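PDB 4N5H: Esterase/lipase from Lactobacillus rhamnosus, which probably hydrolyses carboxylic ester bonds and may also transfer acyl groups, as an esterase of the alpha/beta-hydrolase fold. Local coordinates for residues A[35-41]-A[53-59]; A[64-68]-A[134-138]; A[139-143]-A[297-301]; A[155-160]-A[172-177]. The protein carries 1 engineered substitution. All blocks are in the same frame, centred on the assembly; numbering follows the deposited sequence.

In the fold
Contacts 1, 2 and 3 share one mixed sheet, the core of an alpha/beta-hydrolase fold. Contact 1 is its edge hairpin, strands 35-42 and 52-58; contact 2 follows in the chain and touches it, P58 packing on M66 and L55 on F135, with centres about 14 Å apart. Contact 3, centred about 12 Å from contact 2, brings helix 288-311 onto strand 140-145, the neighbour of strand 66-72. Contact 4 is nested in the loop that contact 3 closes; its F175 and F177 pack on V140 and L142, about 15 Å between centres. Strand 140-145 thus gains cover from two separate chain regions just before the probable nucleophile elbow.

Contact 1. Residues A[35-41]-A[53-59]; sequences VHWETEY and LNLYYPA
E38 and Y57 meet side chain to side chain across an antiparallel beta hairpin, on the face that also carries H36, Y41, L53 and L55. From CB, 4.1 Å from L55 O, the E38 chain runs out extended (chi2 163°) at about a right angle to the tyrosine. Its CG lies 4.0 Å from Y57 CE1, and CD closes to 3.3 Å of that same ring carbon. At the tip, OE1 accepts from Y57 OH at 2.7 Å and from Y41 OH, also at 2.7 Å, the two phenols reaching it from opposite faces of the carboxylate plane, while OE2 lies 3.3 Å from Y57 CE1. On the other side of the sheet, W37 CE3 touches Y56 CE2 at 3.3 Å, the two rings set obliquely. A G1 beta bulge places E40 and Y41 together opposite L53, and N54 OD1, also bound by R82, accepts the backbone N-H of E40. With E38 replaced by an alanine, both phenols would probably lose their shared acceptor, and the Y57 ring would be freer to turn. R133 in turn bonds Y41 OH, so a cation lies one step from the buried carboxylate, which is likely to favour its ionised form.

Contact 2. Residues A[64-68]-A[134-138]; sequences ATMPT and GFDLD. With CA (calcium ion), chain F.
The ring of F135 meets T68 at its edge: CD2 lies 3.4 Å from T68 OG1, and T68 CG2 stands beside the rim in the ring plane. The same T68 hydroxyl donates to D136 O at 2.8 Å, coming from well above the carbonyl plane (68° out of it). The carboxylate of D136 receives D138 N on OD1, from above its plane, closing an Asx turn, while OD2 binds H139 ND1 and water 1. Two backbone bonds join the short parallel pairing of strands 66-72 and 135-136: M66 N to G134 O and D136 N to M66 O, both 2.9 Å. G134, at phi 117°, packs its CA 3.4 Å from A64 O; a CB there would jam against the preceding carbonyl oxygen. T65 carries OG1 between its backbone N and carbonyl carbon (chi1 70°), a position that lets O and OG1 chelate the same calcium ion, T65 O at 2.8 Å and T65 OG1 more tightly at 2.4 Å. Waters 1, 2 and 3 add to the coordination. Because water 1 also donates to D136 OD2 at 2.8 Å, the aspartate acts from the second shell, its negative charge probably favouring the cation without touching it.

Contact 3. Residues A[139-143]-A[297-301]; sequences HVLLT and MLRTF
F301 lays its ring flat against L141: the CB of the leucine stands directly over the ring centre, 3.6 Å from the centroid and only 5° off the normal, a textbook CH-pi contact. The phenylalanine can present this face because its CG is anti to the backbone N (chi1 172°), which carries the ring out from the helix toward the strand. Backbone atoms meet the ring as well. H139 O approaches at the ring edge, 3.4 Å from F301 CZ, and F301 CE1 is 3.5 Å from V140 C. Farther along L141, CD2 turns to M297, whose chain crosses it obliquely and bends at chi3 (72°) to bring CE within 3.9 Å of that methyl; L298 CD2 lies 4.1 Å from L141 CD2. This is helix-on-sheet packing of the alpha/beta-hydrolase fold: helix 288-311 lies against strand 140-145, which runs on into a probable GxSxG nucleophile elbow. The two short axes pass 9.8 Å apart, and no hydrogen bond joins the segments. Losing the ring of F301 to an alanine would probably open a gap over L141 CB and take away the cover on the H139 and V140 backbone. T143, at about a right angle to M297, brings OG1 to 4.1 Å from M297 SD, yet its hydroxyl is bound to A181 O. At the other end of the strand segment, H139 takes hold of D309 through NE2, while P67 of the neighbouring strand also packs on F301.

Contact 4. Residues A[155-160]-A[172-177]; sequences VACIQQ and RVNFNF
Q159, near the C-terminal end of segment 155-160, comes closest to the irregular segment 172-177 at R172, with 5.4 Å between their CA atoms, and no backbone-to-backbone hydrogen bond crosses the gap. The Q159 side chain does that work instead. Its chain bends at chi2 (68°), which turns the amide alongside the backbone of V173 so that both ends are used. OE1 accepts V173 N at 3.0 Å in a nearly straight bond (171°), in the carbonyl plane and on a lone pair, and NE2 donates to V173 O at 2.9 Å. The one amide therefore satisfies both polar groups of V173 and is held against rotation. The guanidinium of R172 spreads over this NE2, which lies above one of its faces, offset toward the rim. The aliphatic part of Q159 serves a second partner: its CB is 3.9 Å from F177 CE1. V155 CG1 reaches F177 CZ at 3.9 Å, the two side chains crossing at about a right angle, and A156 CA stands 4.0 Å from F177 CE1. Q160 NE2 donates to A156 O and, through water 5, reaches F177 N. In the fold, F177, in the loop before strand 179-183, is packed between helix 147-158 and strand 140-145, where it meets V140 and L142, while V155 and Q159 also meet helix 112-129 through I119 and F120.

Contact 1. Residues A[35-41]-A[53-59]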
loop_
_atom_site.group_PDB
_atom_site.type_symbol
_atom_site.label_atom_id
_atom_site.label_comp_id
_atom_site.label_asym_id
_atom_site.label_seq_id
_atom_site.Cartn_x
_atom_site.Cartn_y
_atom_site.Cartn_z
ATOM N N VAL A 35 4.934 -6.617 16.549
ATOM C CA VAL A 35 5.533 -7.916 16.147
ATOM C C VAL A 35 6.581 -7.685 15.052
ATOM O O VAL A 35 6.427 -6.738 14.239
ATOM C CB VAL A 35 4.413 -8.822 15.612
ATOM C CG1 VAL A 35 4.925 -10.125 14.994
ATOM C CG2 VAL A 35 3.483 -9.144 16.782
ATOM N N HIS A 36 7.613 -8.514 15.089
ATOM C CA HIS A 36 8.633 -8.591 14.031
ATOM C C HIS A 36 8.530 -9.984 13.379
ATOM O O HIS A 36 8.267 -10.951 14.021
ATOM C CB HIS A 36 10.037 -8.473 14.597
ATOM C CG HIS A 36 10.364 -7.121 15.157
ATOM N ND1 HIS A 36 11.446 -6.892 15.976
ATOM C CD2 HIS A 36 9.757 -5.945 14.990
ATOM C CE1 HIS A 36 11.470 -5.614 16.317
ATOM N NE2 HIS A 36 10.455 -5.018 15.729
ATOM N N TRP A 37 8.805 -10.024 12.095
ATOM C CA TRP A 37 8.842 -11.306 11.387
ATOM C C TRP A 37 10.157 -11.394 10.545
ATOM O O TRP A 37 10.682 -10.361 10.081
ATOM C CB TRP A 37 7.598 -11.664 10.551
ATOM C CG TRP A 37 7.252 -10.974 9.208
ATOM C CD1 TRP A 37 7.691 -9.800 8.729
ATOM C CD2 TRP A 37 6.250 -11.444 8.242
ATOM N NE1 TRP A 37 7.079 -9.492 7.572
ATOM C CE2 TRP A 37 6.172 -10.472 7.233
ATOM C CE3 TRP A 37 5.411 -12.574 8.158
ATOM C CZ2 TRP A 37 5.236 -10.579 6.149
ATOM C CZ3 TRP A 37 4.583 -12.749 7.002
ATOM C CH2 TRP A 37 4.494 -11.749 6.044
ATOM N N GLU A 38 10.562 -12.650 10.290
ATOM C CA GLU A 38 11.670 -13.000 9.466
ATOM C C GLU A 38 11.085 -13.999 8.449
ATOM O O GLU A 38 10.552 -15.012 8.835
ATOM C CB GLU A 38 12.730 -13.702 10.330
ATOM C CG GLU A 38 13.375 -12.815 11.391
ATOM C CD GLU A 38 14.114 -13.572 12.487
ATOM O OE1 GLU A 38 14.153 -14.823 12.467
ATOM O OE2 GLU A 38 14.551 -12.929 13.511
ATOM N N THR A 39 11.244 -13.684 7.187
ATOM C CA THR A 39 10.473 -14.395 6.180
ATOM C C THR A 39 11.315 -15.250 5.244
ATOM O O THR A 39 12.514 -14.956 5.018
ATOM C CB THR A 39 9.616 -13.418 5.343
ATOM O OG1 THR A 39 10.436 -12.420 4.754
ATOM C CG2 THR A 39 8.568 -12.773 6.199
ATOM N N GLU A 40 10.627 -16.217 4.617
ATOM C CA GLU A 40 11.187 -16.903 3.450
ATOM C C GLU A 40 12.492 -17.660 3.714
ATOM O O GLU A 40 13.439 -17.706 2.936
ATOM C CB GLU A 40 11.354 -15.849 2.291
ATOM C CG GLU A 40 11.448 -16.545 0.912
ATOM C CD GLU A 40 11.860 -15.544 -0.172
ATOM O OE1 GLU A 40 12.530 -14.491 0.101
ATOM O OE2 GLU A 40 11.649 -15.868 -1.386
ATOM N N TYR A 41 12.573 -18.328 4.860
ATOM C CA TYR A 41 13.666 -19.193 5.056
ATOM C C TYR A 41 13.444 -20.526 4.332
ATOM O O TYR A 41 12.421 -21.213 4.555
ATOM C CB TYR A 41 13.759 -19.544 6.523
ATOM C CG TYR A 41 14.230 -18.547 7.529
ATOM C CD1 TYR A 41 13.322 -17.807 8.332
ATOM C CD2 TYR A 41 15.569 -18.347 7.740
ATOM C CE1 TYR A 41 13.760 -16.962 9.318
ATOM C CE2 TYR A 41 16.003 -17.483 8.728
ATOM C CZ TYR A 41 15.085 -16.853 9.532
ATOM O OH TYR A 41 15.594 -16.052 10.574
ATOM N N LEU A 53 9.594 -21.148 5.198
ATOM C CA LEU A 53 8.864 -20.843 6.487
ATOM C C LEU A 53 9.077 -19.391 6.880
ATOM O O LEU A 53 10.047 -18.742 6.437
ATOM C CB LEU A 53 9.170 -21.859 7.614
ATOM C CG LEU A 53 10.633 -21.983 7.986
ATOM C CD1 LEU A 53 11.074 -20.871 8.959
ATOM C CD2 LEU A 53 10.912 -23.257 8.731
ATOM N N ASN A 54 8.170 -18.920 7.780
ATOM C CA ASN A 54 8.288 -17.630 8.405
ATOM C C ASN A 54 8.422 -17.852 9.904
ATOM O O ASN A 54 7.826 -18.809 10.472
ATOM C CB ASN A 54 7.042 -16.734 8.221
ATOM C CG ASN A 54 6.810 -16.316 6.765
ATOM O OD1 ASN A 54 7.673 -16.252 5.948
ATOM N ND2 ASN A 54 5.581 -16.059 6.486
ATOM N N LEU A 55 9.120 -16.908 10.514
ATOM C CA LEU A 55 9.245 -16.801 11.984
ATOM C C LEU A 55 8.701 -15.460 12.445
ATOM O O LEU A 55 8.961 -14.390 11.873
ATOM C CB LEU A 55 10.682 -16.942 12.455
ATOM C CG LEU A 55 11.441 -18.183 11.904
ATOM C CD1 LEU A 55 12.858 -18.219 12.374
ATOM C CD2 LEU A 55 10.723 -19.470 12.292
ATOM N N TYR A 56 8.023 -15.491 13.605
ATOM C CA TYR A 56 7.355 -14.299 14.129
ATOM C C TYR A 56 7.711 -14.191 15.636
ATOM O O TYR A 56 7.806 -15.200 16.369
ATOM C CB TYR A 56 5.826 -14.388 14.047
ATOM C CG TYR A 56 5.271 -14.790 12.702
ATOM C CD1 TYR A 56 5.240 -16.100 12.282
ATOM C CD2 TYR A 56 4.679 -13.819 11.890
ATOM C CE1 TYR A 56 4.697 -16.462 11.054
ATOM C CE2 TYR A 56 4.086 -14.180 10.676
ATOM C CZ TYR A 56 4.140 -15.519 10.248
ATOM O OH TYR A 56 3.520 -15.879 9.066
ATOM N N TYR A 57 7.849 -12.951 16.096
ATOM C CA TYR A 57 8.230 -12.669 17.468
ATOM C C TYR A 57 7.610 -11.336 17.953
ATOM O O TYR A 57 7.323 -10.445 17.217
ATOM C CB TYR A 57 9.758 -12.351 17.485
ATOM C CG TYR A 57 10.652 -13.370 16.777
ATOM C CD1 TYR A 57 10.944 -13.218 15.455
ATOM C CD2 TYR A 57 11.220 -14.428 17.432
ATOM C CE1 TYR A 57 11.743 -14.072 14.781
ATOM C CE2 TYR A 57 12.058 -15.307 16.784
ATOM C CZ TYR A 57 12.330 -15.111 15.412
ATOM O OH TYR A 57 13.192 -15.972 14.771
ATOM N N PRO A 58 7.462 -11.266 19.270
ATOM C CA PRO A 58 7.079 -9.907 19.789
ATOM C C PRO A 58 8.165 -8.923 19.459
ATOM O O PRO A 58 9.331 -9.327 19.417
ATOM C CB PRO A 58 7.018 -10.181 21.323
ATOM C CG PRO A 58 7.784 -11.413 21.553
ATOM C CD PRO A 58 7.754 -12.242 20.322
ATOM N N ALA A 59 7.815 -7.676 19.175
ATOM C CA ALA A 59 8.848 -6.687 18.936
ATOM C C ALA A 59 9.771 -6.442 20.109
ATOM O O ALA A 59 10.932 -6.212 19.853
ATOM C CB ALA A 59 8.249 -5.398 18.424
#

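Contact 2. Residues A[64-68]-A[134-138]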
loop_
_atom_site.group_PDB
_atom_site.type_symbol
_atom_site.label_atom_id
_atom_site.label_comp_id
_atom_site.label_asym_id
_atom_site.label_seq_id
_atom_site.Cartn_x
_atom_site.Cartn_y
_atom_site.Cartn_z
ATOM N N ALA A 64 15.309 -13.951 26.296
ATOM C CA ALA A 64 16.141 -14.355 25.157
ATOM C C ALA A 64 15.423 -15.482 24.381
ATOM O O ALA A 64 15.670 -15.661 23.187
ATOM C CB ALA A 64 17.521 -14.870 25.608
ATOM N N THR A 65 14.729 -16.358 25.072
ATOM C CA THR A 65 13.965 -17.424 24.432
ATOM C C THR A 65 12.549 -17.324 24.922
ATOM O O THR A 65 12.338 -16.912 26.040
ATOM C CB THR A 65 14.553 -18.870 24.589
ATOM O OG1 THR A 65 14.429 -19.342 25.927
ATOM C CG2 THR A 65 16.052 -18.815 24.169
ATOM N N MET A 66 11.593 -17.680 24.065
ATOM C CA MET A 66 10.194 -17.664 24.355
ATOM C C MET A 66 9.573 -19.017 23.997
ATOM O O MET A 66 10.077 -19.696 23.125
ATOM C CB MET A 66 9.547 -16.585 23.491
ATOM C CG MET A 66 10.078 -15.216 23.941
ATOM S SD MET A 66 9.624 -14.057 22.693
ATOM C CE MET A 66 10.844 -14.355 21.579
ATOM N N PRO A 67 8.503 -19.453 24.694
ATOM C CA PRO A 67 7.845 -20.657 24.327
ATOM C C PRO A 67 7.434 -20.636 22.830
ATOM O O PRO A 67 7.101 -19.544 22.309
ATOM C CB PRO A 67 6.659 -20.763 25.281
ATOM C CG PRO A 67 7.046 -19.860 26.431
ATOM C CD PRO A 67 7.825 -18.753 25.799
ATOM N N THR A 68 7.419 -21.809 22.249
ATOM C CA THR A 68 7.239 -21.972 20.818
ATOM C C THR A 68 5.822 -22.301 20.412
ATOM O O THR A 68 5.178 -23.195 21.013
ATOM C CB THR A 68 8.187 -23.049 20.342
ATOM O OG1 THR A 68 9.567 -22.618 20.491
ATOM C CG2 THR A 68 7.989 -23.390 18.844
ATOM N N GLY A 134 15.796 -17.524 19.427
ATOM C CA GLY A 134 14.696 -17.250 20.321
ATOM C C GLY A 134 13.680 -18.273 20.623
ATOM O O GLY A 134 12.787 -18.046 21.476
ATOM N N PHE A 135 13.779 -19.437 20.007
ATOM C CA PHE A 135 12.787 -20.457 20.256
ATOM C C PHE A 135 13.175 -21.370 21.433
ATOM O O PHE A 135 14.224 -22.061 21.389
ATOM C CB PHE A 135 12.603 -21.357 19.011
ATOM C CG PHE A 135 11.852 -20.675 17.902
ATOM C CD1 PHE A 135 12.435 -19.635 17.158
ATOM C CD2 PHE A 135 10.497 -20.964 17.663
ATOM C CE1 PHE A 135 11.712 -18.929 16.207
ATOM C CE2 PHE A 135 9.752 -20.231 16.775
ATOM C CZ PHE A 135 10.357 -19.230 16.029
ATOM N N ASP A 136 12.250 -21.441 22.403
ATOM C CA ASP A 136 12.349 -22.418 23.464
ATOM C C ASP A 136 11.678 -23.658 23.045
ATOM O O ASP A 136 10.415 -23.689 22.960
ATOM C CB ASP A 136 11.732 -21.817 24.732
ATOM C CG ASP A 136 11.527 -22.842 25.843
ATOM O OD1 ASP A 136 12.052 -23.980 25.768
ATOM O OD2 ASP A 136 10.766 -22.450 26.729
ATOM N N LEU A 137 12.429 -24.688 22.665
ATOM C CA LEU A 137 11.834 -25.899 22.217
ATOM C C LEU A 137 11.522 -26.949 23.314
ATOM O O LEU A 137 11.101 -28.041 23.002
ATOM C CB LEU A 137 12.716 -26.507 21.154
ATOM C CG LEU A 137 12.852 -25.659 19.868
ATOM C CD1 LEU A 137 13.792 -26.385 18.882
ATOM C CD2 LEU A 137 11.463 -25.405 19.206
ATOM N N ASP A 138 11.658 -26.550 24.577
ATOM C CA ASP A 138 11.180 -27.406 25.666
ATOM C C ASP A 138 9.687 -27.263 25.878
ATOM O O ASP A 138 9.043 -28.128 26.502
ATOM C CB ASP A 138 11.938 -27.090 26.939
ATOM C CG ASP A 138 13.394 -27.584 26.902
ATOM O OD1 ASP A 138 13.697 -28.527 26.120
ATOM O OD2 ASP A 138 14.152 -26.993 27.617
HETATM CA CA CA F . 13.221 -18.718 27.960
HETATM O O HOH W 1 10.961 -19.823 27.640
HETATM O O HOH W 2 14.529 -20.974 28.198
HETATM O O HOH W 3 11.299 -17.628 29.007
#

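Contact 3. Residues A[139-143]-A[297-301]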
loop_
_atom_site.group_PDB
_atom_site.type_symbol
_atom_site.label_atom_id
_atom_site.label_comp_id
_atom_site.label_asym_id
_atom_site.label_seq_id
_atom_site.Cartn_x
_atom_site.Cartn_y
_atom_site.Cartn_z
ATOM N N HIS A 139 9.112 -26.181 25.358
ATOM C CA HIS A 139 7.719 -25.896 25.496
ATOM C C HIS A 139 7.219 -25.534 24.115
ATOM O O HIS A 139 7.447 -24.397 23.673
ATOM C CB HIS A 139 7.530 -24.756 26.402
ATOM C CG HIS A 139 8.126 -24.952 27.780
ATOM N ND1 HIS A 139 9.271 -24.284 28.163
ATOM C CD2 HIS A 139 7.833 -25.809 28.805
ATOM C CE1 HIS A 139 9.662 -24.686 29.365
ATOM N NE2 HIS A 139 8.778 -25.565 29.803
ATOM N N VAL A 140 6.454 -26.474 23.526
ATOM C CA VAL A 140 6.056 -26.379 22.102
ATOM C C VAL A 140 4.561 -26.617 21.996
ATOM O O VAL A 140 4.037 -27.680 22.328
ATOM C CB VAL A 140 6.807 -27.319 21.183
ATOM C CG1 VAL A 140 6.356 -27.178 19.705
ATOM C CG2 VAL A 140 8.314 -27.057 21.292
ATOM N N LEU A 141 3.869 -25.645 21.403
ATOM C CA LEU A 141 2.471 -25.779 21.035
ATOM C C LEU A 141 2.397 -26.022 19.492
ATOM O O LEU A 141 2.865 -25.159 18.742
ATOM C CB LEU A 141 1.705 -24.533 21.343
ATOM C CG LEU A 141 0.279 -24.361 20.815
ATOM C CD1 LEU A 141 -0.605 -25.524 21.130
ATOM C CD2 LEU A 141 -0.358 -23.061 21.264
ATOM N N LEU A 142 1.863 -27.153 19.077
ATOM C CA LEU A 142 1.623 -27.470 17.675
ATOM C C LEU A 142 0.167 -27.174 17.382
ATOM O O LEU A 142 -0.723 -27.690 18.129
ATOM C CB LEU A 142 1.906 -28.892 17.397
ATOM C CG LEU A 142 1.707 -29.339 15.941
ATOM C CD1 LEU A 142 2.671 -28.657 15.012
ATOM C CD2 LEU A 142 1.794 -30.844 15.833
ATOM N N THR A 143 -0.127 -26.355 16.356
ATOM C CA THR A 143 -1.504 -26.024 16.027
ATOM C C THR A 143 -1.704 -26.044 14.557
ATOM O O THR A 143 -0.746 -25.837 13.832
ATOM C CB THR A 143 -1.957 -24.741 16.647
ATOM O OG1 THR A 143 -3.371 -24.651 16.545
ATOM C CG2 THR A 143 -1.336 -23.590 15.944
ATOM N N MET A 297 -6.355 -20.985 24.471
ATOM C CA MET A 297 -5.317 -21.894 23.945
ATOM C C MET A 297 -3.942 -21.641 24.539
ATOM O O MET A 297 -3.266 -22.604 24.998
ATOM C CB MET A 297 -5.314 -21.849 22.440
ATOM C CG MET A 297 -4.256 -22.739 21.804
ATOM S SD MET A 297 -4.110 -22.554 20.012
ATOM C CE MET A 297 -3.309 -20.905 19.884
ATOM N N LEU A 298 -3.507 -20.393 24.540
ATOM C CA LEU A 298 -2.153 -20.051 25.017
ATOM C C LEU A 298 -2.093 -20.304 26.535
ATOM O O LEU A 298 -1.042 -20.802 27.037
ATOM C CB LEU A 298 -1.760 -18.622 24.690
ATOM C CG LEU A 298 -1.587 -18.433 23.165
ATOM C CD1 LEU A 298 -1.422 -16.922 22.948
ATOM C CD2 LEU A 298 -0.409 -19.207 22.580
ATOM N N ARG A 299 -3.198 -20.031 27.215
ATOM C CA ARG A 299 -3.200 -20.313 28.682
ATOM C C ARG A 299 -3.188 -21.812 29.002
ATOM O O ARG A 299 -2.553 -22.207 30.013
ATOM C CB ARG A 299 -4.342 -19.638 29.394
ATOM C CG ARG A 299 -4.274 -18.123 29.427
ATOM C CD ARG A 299 -2.966 -17.526 29.941
ATOM N NE ARG A 299 -1.812 -17.335 28.990
ATOM C CZ ARG A 299 -1.678 -16.306 28.172
ATOM N NH1 ARG A 299 -2.676 -15.379 28.138
ATOM N NH2 ARG A 299 -0.612 -16.148 27.385
ATOM N N THR A 300 -3.837 -22.650 28.196
ATOM C CA THR A 300 -3.794 -24.067 28.370
ATOM C C THR A 300 -2.352 -24.517 28.178
ATOM O O THR A 300 -1.809 -25.361 28.973
ATOM C CB THR A 300 -4.732 -24.730 27.380
ATOM O OG1 THR A 300 -6.048 -24.244 27.619
ATOM C CG2 THR A 300 -4.716 -26.277 27.469
ATOM N N PHE A 301 -1.732 -24.007 27.112
ATOM C CA PHE A 301 -0.321 -24.315 26.799
ATOM C C PHE A 301 0.572 -23.944 27.976
ATOM O O PHE A 301 1.428 -24.705 28.386
ATOM C CB PHE A 301 0.066 -23.538 25.510
ATOM C CG PHE A 301 1.511 -23.562 25.127
ATOM C CD1 PHE A 301 2.281 -24.694 25.264
ATOM C CD2 PHE A 301 2.068 -22.464 24.467
ATOM C CE1 PHE A 301 3.579 -24.697 24.808
ATOM C CE2 PHE A 301 3.397 -22.468 23.993
ATOM C CZ PHE A 301 4.160 -23.587 24.213
#

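Contact 4. Residues A[155-160]-A[172-177]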
loop_
_atom_site.group_PDB
_atom_site.type_symbol
_atom_site.label_atom_id
_atom_site.label_comp_id
_atom_site.label_asym_id
_atom_site.label_seq_id
_atom_site.Cartn_x
_atom_site.Cartn_y
_atom_site.Cartn_z
ATOM N N VAL A 155 0.961 -35.499 12.382
ATOM C CA VAL A 155 2.322 -35.224 12.778
ATOM C C VAL A 155 2.522 -35.590 14.273
ATOM O O VAL A 155 3.474 -36.213 14.645
ATOM C CB VAL A 155 2.623 -33.697 12.560
ATOM C CG1 VAL A 155 3.854 -33.230 13.346
ATOM C CG2 VAL A 155 2.797 -33.395 11.115
ATOM N N ALA A 156 1.517 -35.269 15.121
ATOM C CA ALA A 156 1.580 -35.570 16.562
ATOM C C ALA A 156 1.721 -37.095 16.793
ATOM O O ALA A 156 2.521 -37.484 17.639
ATOM C CB ALA A 156 0.343 -35.083 17.265
ATOM N N CYS A 157 1.044 -37.883 16.012
ATOM C CA CYS A 157 1.140 -39.344 16.141
ATOM C C CYS A 157 2.430 -39.893 15.571
ATOM O O CYS A 157 3.114 -40.749 16.183
ATOM C CB CYS A 157 -0.011 -39.989 15.409
ATOM S SG CYS A 157 -1.635 -39.674 16.172
ATOM N N ILE A 158 2.788 -39.387 14.401
ATOM C CA ILE A 158 4.015 -39.846 13.722
ATOM C C ILE A 158 5.220 -39.581 14.573
ATOM O O ILE A 158 6.118 -40.423 14.673
ATOM C CB ILE A 158 4.158 -39.260 12.312
ATOM C CG1 ILE A 158 3.005 -39.698 11.417
ATOM C CG2 ILE A 158 5.506 -39.620 11.683
ATOM C CD1 ILE A 158 2.776 -38.820 10.221
ATOM N N GLN A 159 5.300 -38.442 15.230
ATOM C CA GLN A 159 6.412 -38.129 16.063
ATOM C C GLN A 159 6.603 -39.145 17.209
ATOM O O GLN A 159 7.714 -39.245 17.719
ATOM C CB GLN A 159 6.251 -36.690 16.577
ATOM C CG GLN A 159 7.196 -36.264 17.678
ATOM C CD GLN A 159 8.654 -36.136 17.262
ATOM O OE1 GLN A 159 8.974 -36.170 16.088
ATOM N NE2 GLN A 159 9.526 -35.929 18.237
ATOM N N GLN A 160 5.536 -39.849 17.628
ATOM C CA GLN A 160 5.652 -40.760 18.733
ATOM C C GLN A 160 5.937 -42.208 18.279
ATOM O O GLN A 160 6.097 -43.090 19.112
ATOM C CB GLN A 160 4.342 -40.805 19.513
ATOM C CG GLN A 160 3.692 -39.566 19.800
ATOM C CD GLN A 160 4.616 -38.505 20.270
ATOM O OE1 GLN A 160 5.622 -38.777 20.971
ATOM N NE2 GLN A 160 4.272 -37.193 19.865
ATOM N N ARG A 172 12.119 -38.825 13.610
ATOM C CA ARG A 172 11.619 -38.029 14.739
ATOM C C ARG A 172 12.478 -36.763 14.833
ATOM O O ARG A 172 13.657 -36.737 14.486
ATOM C CB ARG A 172 11.680 -38.796 16.035
ATOM C CG ARG A 172 13.040 -39.145 16.588
ATOM C CD ARG A 172 12.974 -39.795 18.021
ATOM N NE ARG A 172 12.966 -38.695 19.018
ATOM C CZ ARG A 172 11.950 -38.311 19.800
ATOM N NH1 ARG A 172 10.748 -38.952 19.795
ATOM N NH2 ARG A 172 12.139 -37.257 20.594
ATOM N N VAL A 173 11.879 -35.722 15.387
ATOM C CA VAL A 173 12.623 -34.524 15.691
ATOM C C VAL A 173 12.972 -34.515 17.192
ATOM O O VAL A 173 12.346 -35.205 17.999
ATOM C CB VAL A 173 11.923 -33.227 15.267
ATOM C CG1 VAL A 173 11.796 -33.244 13.742
ATOM C CG2 VAL A 173 10.568 -33.036 15.960
ATOM N N ASN A 174 13.970 -33.730 17.544
ATOM C CA ASN A 174 14.539 -33.752 18.905
ATOM C C ASN A 174 13.822 -32.756 19.846
ATOM O O ASN A 174 14.485 -31.990 20.617
ATOM C CB ASN A 174 16.050 -33.439 18.792
ATOM C CG ASN A 174 16.837 -33.670 20.079
ATOM O OD1 ASN A 174 17.896 -33.012 20.307
ATOM N ND2 ASN A 174 16.411 -34.616 20.883
ATOM N N PHE A 175 12.510 -32.683 19.785
ATOM C CA PHE A 175 11.711 -31.988 20.766
ATOM C C PHE A 175 10.364 -32.635 20.734
ATOM O O PHE A 175 10.122 -33.441 19.865
ATOM C CB PHE A 175 11.700 -30.478 20.534
ATOM C CG PHE A 175 11.142 -30.014 19.189
ATOM C CD1 PHE A 175 9.754 -29.850 18.983
ATOM C CD2 PHE A 175 11.981 -29.774 18.121
ATOM C CE1 PHE A 175 9.248 -29.409 17.769
ATOM C CE2 PHE A 175 11.485 -29.274 16.888
ATOM C CZ PHE A 175 10.109 -29.079 16.722
ATOM N N ASN A 176 9.531 -32.332 21.734
ATOM C CA ASN A 176 8.217 -32.979 21.857
ATOM C C ASN A 176 7.184 -31.852 21.766
ATOM O O ASN A 176 7.527 -30.692 21.965
ATOM C CB ASN A 176 8.057 -33.598 23.257
ATOM C CG ASN A 176 9.172 -34.619 23.641
ATOM O OD1 ASN A 176 9.381 -35.624 22.964
ATOM N ND2 ASN A 176 9.878 -34.342 24.782
ATOM N N PHE A 177 5.933 -32.198 21.620
ATOM C CA PHE A 177 4.811 -31.250 21.659
ATOM C C PHE A 177 4.185 -31.244 23.040
ATOM O O PHE A 177 3.812 -32.342 23.576
ATOM C CB PHE A 177 3.765 -31.615 20.619
ATOM C CG PHE A 177 4.335 -31.824 19.254
ATOM C CD1 PHE A 177 4.152 -33.000 18.577
ATOM C CD2 PHE A 177 5.086 -30.814 18.681
ATOM C CE1 PHE A 177 4.727 -33.188 17.304
ATOM C CE2 PHE A 177 5.610 -30.985 17.411
ATOM C CZ PHE A 177 5.471 -32.175 16.736
HETATM O O HOH W 4 7.937 -36.379 21.108
HETATM O O HOH W 5 5.679 -35.136 21.237
#